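CCHC-type domain-containing protein (PDB 7C43) is an RNase D-like protein with zinc knuckles that probably binds nucleic acid and trims RNA from its 3' end as a metal-dependent exonuclease. Local coordinates at residues A39-A44 with A189-H194. Residues are numbered along the deposited sequence; the frame is centred on the assembly and turned at random.
Sequences ALDIEA and AGDVRH. With MN (manganese (II) ion), chain D; MN (manganese (II) ion), chain E; AMP (adenosine monophosphate), chain F.
Asp41 on strand 37-44 and Asp191 on helix 182-202 are joined through a manganese ion, bound by Asp41 OD2 at 2.3 Å and Asp191 OD2 at 2.4 Å. Glu43 OE1 is a longer ligand, at 2.7 Å. Asp41 turns its CG away from the backbone N (chi1 -165°), which carries the carboxylate out to both metals: OD1 takes the second manganese, which two waters also bind, one donating to Ile42 O. AMP O1P bridges the two ions. The ion shared by the aspartates probably offsets the repulsion between Asp41 OD2 and Asp191 OD2, only 3.1 Å apart. This is the two-metal centre of the DEDD exonucleases, built on an RNase H-like fold: acidic residues of a central strand and a later helix gather around metals that hold the phosphate. Asp106, also a manganese ligand, lies beside Asp41. Hydrogen bonds hold the nucleotide's sugar: Ala44 N donates to AMP O3' at 2.8 Å, O3' donates to Glu43 OE2 over a very short 2.5 Å, and AMP O2' donates to Ala44 O. Apolar packing joins strand and helix away from the metals. Val192 CG1 lies 3.7 Å from Leu40 C and touches Asp41 CB, while Ala39 CB meets Val192 CB at 4.1 Å.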
loop_
_atom_site.group_PDB
_atom_site.type_symbol
_atom_site.label_atom_id
_atom_site.label_comp_id
_atom_site.label_asym_id
_atom_site.label_seq_id
_atom_site.Cartn_x
_atom_site.Cartn_y
_atom_site.Cartn_z
ATOM N N ALA A 39 -9.360 3.664 -3.503
ATOM C CA ALA A 39 -8.168 3.843 -2.683
ATOM C C ALA A 39 -8.431 4.942 -1.662
ATOM O O ALA A 39 -8.871 6.032 -2.028
ATOM C CB ALA A 39 -6.968 4.177 -3.542
ATOM N N LEU A 40 -8.150 4.641 -0.390
ATOM C CA LEU A 40 -8.330 5.571 0.719
ATOM C C LEU A 40 -7.044 5.901 1.443
ATOM O O LEU A 40 -6.088 5.141 1.419
ATOM C CB LEU A 40 -9.309 5.019 1.730
ATOM C CG LEU A 40 -10.713 4.808 1.183
ATOM C CD1 LEU A 40 -11.533 4.053 2.222
ATOM C CD2 LEU A 40 -11.361 6.135 0.810
ATOM N N ASP A 41 -7.042 7.064 2.075
ATOM C CA ASP A 41 -5.978 7.456 2.948
ATOM C C ASP A 41 -6.519 8.518 3.883
ATOM O O ASP A 41 -7.554 9.101 3.592
ATOM C CB ASP A 41 -4.811 8.006 2.130
ATOM C CG ASP A 41 -3.517 8.097 2.929
ATOM O OD1 ASP A 41 -3.366 7.371 3.933
ATOM O OD2 ASP A 41 -2.649 8.883 2.517
ATOM N N ILE A 42 -5.799 8.756 4.992
ATOM C CA ILE A 42 -6.100 9.832 5.954
ATOM C C ILE A 42 -4.906 10.757 6.176
ATOM O O ILE A 42 -3.808 10.283 6.365
ATOM C CB ILE A 42 -6.520 9.218 7.304
ATOM C CG1 ILE A 42 -7.765 8.341 7.107
ATOM C CG2 ILE A 42 -6.749 10.298 8.340
ATOM C CD1 ILE A 42 -8.305 7.700 8.383
ATOM N N GLU A 43 -5.133 12.069 6.163
ATOM C CA GLU A 43 -4.183 13.026 6.668
ATOM C C GLU A 43 -4.749 13.490 7.979
ATOM O O GLU A 43 -5.862 13.993 8.012
ATOM C CB GLU A 43 -4.045 14.302 5.803
ATOM C CG GLU A 43 -3.158 14.318 4.572
ATOM C CD GLU A 43 -1.918 13.457 4.626
ATOM O OE1 GLU A 43 -1.674 12.742 3.630
ATOM O OE2 GLU A 43 -1.192 13.475 5.637
ATOM N N ALA A 44 -3.928 13.421 9.027
ATOM C CA ALA A 44 -4.314 13.786 10.375
ATOM C C ALA A 44 -3.389 14.857 10.952
ATOM O O ALA A 44 -2.272 15.051 10.466
ATOM C CB ALA A 44 -4.263 12.550 11.243
ATOM N N ALA A 189 -2.961 14.290 -2.040
ATOM C CA ALA A 189 -3.476 13.467 -3.127
ATOM C C ALA A 189 -2.497 12.389 -3.578
ATOM O O ALA A 189 -2.887 11.445 -4.271
ATOM C CB ALA A 189 -3.870 14.352 -4.312
ATOM N N GLY A 190 -1.230 12.532 -3.205
ATOM C CA GLY A 190 -0.182 11.653 -3.696
ATOM C C GLY A 190 -0.420 10.185 -3.431
ATOM O O GLY A 190 -0.474 9.390 -4.370
ATOM N N ASP A 191 -0.625 9.836 -2.163
ATOM C CA ASP A 191 -0.710 8.423 -1.763
ATOM C C ASP A 191 -1.841 7.618 -2.427
ATOM O O ASP A 191 -1.610 6.472 -2.828
ATOM C CB ASP A 191 -0.838 8.286 -0.237
ATOM C CG ASP A 191 0.468 8.589 0.520
ATOM O OD1 ASP A 191 1.543 8.669 -0.124
ATOM O OD2 ASP A 191 0.394 8.722 1.780
ATOM N N VAL A 192 -3.051 8.184 -2.533
ATOM C CA VAL A 192 -4.168 7.419 -3.131
ATOM C C VAL A 192 -3.988 7.102 -4.606
ATOM O O VAL A 192 -4.394 6.045 -5.056
ATOM C CB VAL A 192 -5.587 8.010 -2.877
ATOM C CG1 VAL A 192 -5.894 7.947 -1.389
ATOM C CG2 VAL A 192 -5.760 9.440 -3.413
ATOM N N ARG A 193 -3.378 8.004 -5.355
ATOM C CA ARG A 193 -3.044 7.704 -6.753
ATOM C C ARG A 193 -2.050 6.541 -6.802
ATOM O O ARG A 193 -2.210 5.631 -7.602
ATOM C CB ARG A 193 -2.406 8.901 -7.472
ATOM C CG ARG A 193 -3.211 10.203 -7.515
ATOM C CD ARG A 193 -2.394 11.231 -8.292
ATOM N NE ARG A 193 -2.988 12.565 -8.417
ATOM C CZ ARG A 193 -2.490 13.678 -7.884
ATOM N NH1 ARG A 193 -1.386 13.645 -7.152
ATOM N NH2 ARG A 193 -3.116 14.840 -8.073
ATOM N N HIS A 194 -1.010 6.605 -5.971
ATOM C CA HIS A 194 -0.057 5.512 -5.889
ATOM C C HIS A 194 -0.738 4.205 -5.472
ATOM O O HIS A 194 -0.502 3.165 -6.065
ATOM C CB HIS A 194 1.115 5.865 -4.965
ATOM C CG HIS A 194 1.968 6.983 -5.482
ATOM N ND1 HIS A 194 2.256 8.107 -4.739
ATOM C CD2 HIS A 194 2.574 7.160 -6.680
ATOM C CE1 HIS A 194 3.021 8.920 -5.450
ATOM N NE2 HIS A 194 3.225 8.368 -6.632
HETATM MN MN MN D . -0.844 10.246 3.103
HETATM MN MN MN E . -1.589 6.883 5.025
HETATM P P AMP F . 0.647 8.789 5.463
HETATM O O1P AMP F . -0.646 8.738 4.719
HETATM O O2P AMP F . 1.633 9.317 4.478
HETATM O O3P AMP F . 0.886 7.464 6.089
HETATM O "O5'" AMP F . 0.473 9.858 6.647
HETATM C "C5'" AMP F . -0.581 9.713 7.626
HETATM C "C4'" AMP F . -0.504 10.699 8.782
HETATM O "O4'" AMP F . 0.510 10.283 9.737
HETATM C "C3'" AMP F . -0.189 12.165 8.501
HETATM O "O3'" AMP F . -1.311 12.921 8.067
HETATM C "C2'" AMP F . 0.298 12.628 9.868
HETATM O "O2'" AMP F . -0.688 12.867 10.856
HETATM C "C1'" AMP F . 1.135 11.425 10.297
HETATM N N9 AMP F . 2.494 11.496 9.773
HETATM C C8 AMP F . 2.933 11.099 8.533
HETATM N N7 AMP F . 4.211 11.309 8.332
HETATM C C5 AMP F . 4.643 11.885 9.519
HETATM C C6 AMP F . 5.904 12.337 9.945
HETATM N N6 AMP F . 7.001 12.276 9.190
HETATM N N1 AMP F . 5.997 12.859 11.188
HETATM C C2 AMP F . 4.893 12.918 11.945
HETATM N N3 AMP F . 3.651 12.530 11.653
HETATM C C4 AMP F . 3.595 12.013 10.412
HETATM O O HOH W 1 -2.846 7.667 6.597
HETATM O O HOH W 2 -2.145 4.927 5.613
#